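Local coordinates for U6 snRNA-associated Sm-like protein LSm8 (Schizosaccharomyces pombe, PDB 6PPN), which forms part of the nuclear LSM2-LSM8 complex, which binds the end of U6 snRNA carrying a cyclic 2',3' phosphate and is involved in spliceosome assembly, at residues 4-9 and 68-73. Sequence-based numbering, arbitrary orientation.
Sequences ADFMEQ and VGLVNE
The ring of F6 reaches from the 3-10 turn ahead of strand 10-15 to the last strand of the Sm fold, and L70 covers one of its faces. F6 points toward the strand from its backbone, and chi1 of -62° sets the ring beside the backbone N. L70 CB sits 3.9 Å from the F6 ring centroid in a CH-pi contact displaced toward the CE1 rim. L70, whose CG is anti to its own backbone N, crosses the ring obliquely and carries CD1 to within 3.7 Å of F6 CD1. V68 meets the ring differently: V68 O approaches the edge, 3.3 Å from F6 CE2, while V68 CG1 touches F6 CD2 as the two side chains slide past one another. Beyond the ring, Q9 crosses the leucine tip, its OE1 3.7 Å from L70 CD1. The Q9 amide is held by two hydrogen bonds from NE2, to D5 O (2.9 Å) on a carbonyl lone pair and to M7 O (3.1 Å) from above the carbonyl plane. Residues 68-70 pair antiparallel with a neighbouring subunit's strand, as in seven-membered Sm rings, so F6 packs the N-terminal turn against an interface strand. An alanine at F6 would remove the ring over L70 CB and beside V68, and would probably weaken this packing. No hydrogen bond joins the two segments, so their cohesion is largely apolar, while the Q9 amide braces the N-terminal turn region internally.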
ATOM      1  N   ALA H   4       7.325  21.928   4.101  1.00 54.29           N
ATOM      2  CA  ALA H   4       7.256  23.255   4.695  1.00 53.95           C
ATOM      3  C   ALA H   4       7.686  24.324   3.706  1.00 57.55           C
ATOM      4  O   ALA H   4       7.207  25.462   3.777  1.00 57.49           O
ATOM      5  CB  ALA H   4       8.134  23.327   5.943  1.00 51.82           C
ATOM      6  N   ASP H   5       8.555  23.974   2.752  1.00 57.35           N
ATOM      7  CA  ASP H   5       8.953  24.928   1.718  1.00 49.04           C
ATOM      8  C   ASP H   5       7.788  25.358   0.844  1.00 46.47           C
ATOM      9  O   ASP H   5       7.855  26.423   0.234  1.00 49.63           O
ATOM     10  CB  ASP H   5      10.010  24.318   0.795  1.00 46.50           C
ATOM     11  CG  ASP H   5      11.293  24.032   1.490  1.00 52.35           C
ATOM     12  OD1 ASP H   5      11.455  24.461   2.658  1.00 57.19           O
ATOM     13  OD2 ASP H   5      12.175  23.419   0.839  1.00 62.74           O
ATOM     14  N   PHE H   6       6.733  24.547   0.752  1.00 50.85           N
ATOM     15  CA  PHE H   6       5.590  24.822  -0.115  1.00 49.93           C
ATOM     16  C   PHE H   6       4.402  25.452   0.612  1.00 51.82           C
ATOM     17  O   PHE H   6       3.378  25.715  -0.032  1.00 56.36           O
ATOM     18  CB  PHE H   6       5.107  23.534  -0.787  1.00 45.83           C
ATOM     19  CG  PHE H   6       6.119  22.874  -1.675  1.00 45.36           C
ATOM     20  CD1 PHE H   6       7.226  23.553  -2.126  1.00 48.26           C
ATOM     21  CD2 PHE H   6       5.936  21.552  -2.073  1.00 39.40           C
ATOM     22  CE1 PHE H   6       8.145  22.934  -2.954  1.00 48.11           C
ATOM     23  CE2 PHE H   6       6.845  20.923  -2.911  1.00 37.73           C
ATOM     24  CZ  PHE H   6       7.970  21.622  -3.347  1.00 38.38           C
ATOM     25  N   MET H   7       4.494  25.678   1.924  1.00 47.57           N
ATOM     26  CA  MET H   7       3.340  26.140   2.695  1.00 49.21           C
ATOM     27  C   MET H   7       2.762  27.451   2.154  1.00 55.58           C
ATOM     28  O   MET H   7       3.498  28.368   1.766  1.00 50.74           O
ATOM     29  CB  MET H   7       3.733  26.327   4.156  1.00 51.65           C
ATOM     30  CG  MET H   7       3.743  25.048   4.956  1.00 51.69           C
ATOM     31  SD  MET H   7       2.080  24.393   5.058  1.00 53.39           S
ATOM     32  CE  MET H   7       1.311  25.762   5.914  1.00 48.14           C
ATOM     33  N   GLU H   8       1.427  27.534   2.146  1.00 52.27           N
ATOM     34  CA  GLU H   8       0.679  28.725   1.751  1.00 53.46           C
ATOM     35  C   GLU H   8       0.887  29.085   0.289  1.00 55.27           C
ATOM     36  O   GLU H   8       0.694  30.241  -0.100  1.00 62.35           O
ATOM     37  CB  GLU H   8       1.017  29.946   2.625  1.00 56.46           C
ATOM     38  CG  GLU H   8       0.946  29.708   4.112  1.00 60.71           C
ATOM     39  CD  GLU H   8      -0.438  29.290   4.597  1.00 66.47           C
ATOM     40  OE1 GLU H   8      -1.457  29.625   3.939  1.00 66.13           O
ATOM     41  OE2 GLU H   8      -0.494  28.588   5.637  1.00 67.77           O
ATOM     42  N   GLN H   9       1.322  28.139  -0.534  1.00 46.38           N
ATOM     43  CA  GLN H   9       1.495  28.399  -1.953  1.00 50.30           C
ATOM     44  C   GLN H   9       0.686  27.397  -2.763  1.00 42.39           C
ATOM     45  O   GLN H   9       0.276  26.346  -2.253  1.00 44.00           O
ATOM     46  CB  GLN H   9       2.973  28.335  -2.351  1.00 56.19           C
ATOM     47  CG  GLN H   9       3.840  29.310  -1.568  1.00 58.55           C
ATOM     48  CD  GLN H   9       5.290  28.874  -1.535  1.00 54.35           C
ATOM     49  OE1 GLN H   9       6.047  29.101  -2.488  1.00 52.51           O
ATOM     50  NE2 GLN H   9       5.674  28.192  -0.450  1.00 48.35           N
ATOM     51  N   VAL H  68       4.046  15.977  -4.651  1.00 33.18           N
ATOM     52  CA  VAL H  68       3.548  17.341  -4.441  1.00 33.26           C
ATOM     53  C   VAL H  68       4.489  18.302  -5.167  1.00 39.76           C
ATOM     54  O   VAL H  68       5.657  18.430  -4.792  1.00 39.71           O
ATOM     55  CB  VAL H  68       3.457  17.705  -2.949  1.00 34.51           C
ATOM     56  CG1 VAL H  68       2.883  19.106  -2.791  1.00 30.53           C
ATOM     57  CG2 VAL H  68       2.608  16.673  -2.172  1.00 28.47           C
ATOM     58  N   GLY H  69       4.000  18.963  -6.208  1.00 37.94           N
ATOM     59  CA  GLY H  69       4.804  19.891  -6.987  1.00 35.51           C
ATOM     60  C   GLY H  69       4.417  21.322  -6.657  1.00 42.56           C
ATOM     61  O   GLY H  69       3.255  21.608  -6.417  1.00 39.65           O
ATOM     62  N   LEU H  70       5.396  22.217  -6.640  1.00 41.16           N
ATOM     63  CA  LEU H  70       5.132  23.631  -6.427  1.00 47.76           C
ATOM     64  C   LEU H  70       4.843  24.244  -7.790  1.00 58.51           C
ATOM     65  O   LEU H  70       5.684  24.163  -8.691  1.00 60.21           O
ATOM     66  CB  LEU H  70       6.340  24.296  -5.769  1.00 43.23           C
ATOM     67  CG  LEU H  70       6.231  25.762  -5.379  1.00 41.97           C
ATOM     68  CD1 LEU H  70       5.275  25.908  -4.203  1.00 40.94           C
ATOM     69  CD2 LEU H  70       7.594  26.274  -4.969  1.00 44.11           C
ATOM     70  N   VAL H  71       3.661  24.833  -7.964  1.00 59.31           N
ATOM     71  CA  VAL H  71       3.327  25.345  -9.287  1.00 56.09           C
ATOM     72  C   VAL H  71       3.981  26.711  -9.440  1.00 58.16           C
ATOM     73  O   VAL H  71       3.836  27.604  -8.591  1.00 56.19           O
ATOM     74  CB  VAL H  71       1.806  25.377  -9.541  1.00 49.01           C
ATOM     75  CG1 VAL H  71       1.047  24.590  -8.489  1.00 42.38           C
ATOM     76  CG2 VAL H  71       1.277  26.754  -9.672  1.00 48.60           C
ATOM     77  N   ASN H  72       4.766  26.847 -10.498  1.00 49.78           N
ATOM     78  CA  ASN H  72       5.483  28.074 -10.761  1.00 52.02           C
ATOM     79  C   ASN H  72       4.529  29.001 -11.473  1.00 64.24           C
ATOM     80  O   ASN H  72       4.101  28.700 -12.593  1.00 68.62           O
ATOM     81  CB  ASN H  72       6.709  27.777 -11.610  1.00 57.74           C
ATOM     82  CG  ASN H  72       7.670  28.921 -11.648  1.00 65.62           C
ATOM     83  OD1 ASN H  72       7.594  29.802 -12.503  1.00 65.57           O
ATOM     84  ND2 ASN H  72       8.586  28.926 -10.694  1.00 75.14           N
ATOM     85  N   GLU H  73       4.189  30.123 -10.831  1.00 68.39           N
ATOM     86  CA  GLU H  73       3.088  30.929 -11.340  1.00 66.28           C
ATOM     87  C   GLU H  73       3.374  31.437 -12.745  1.00 72.17           C
ATOM     88  O   GLU H  73       2.476  31.451 -13.593  1.00 80.45           O
ATOM     89  CB  GLU H  73       2.769  32.087 -10.390  1.00 70.22           C
ATOM     90  CG  GLU H  73       2.553  31.724  -8.890  1.00 82.06           C
ATOM     91  CD  GLU H  73       1.513  30.606  -8.589  1.00 96.00           C
ATOM     92  OE1 GLU H  73       1.286  30.329  -7.384  1.00 96.24           O
ATOM     93  OE2 GLU H  73       0.896  30.026  -9.514  1.00 98.93           O
TER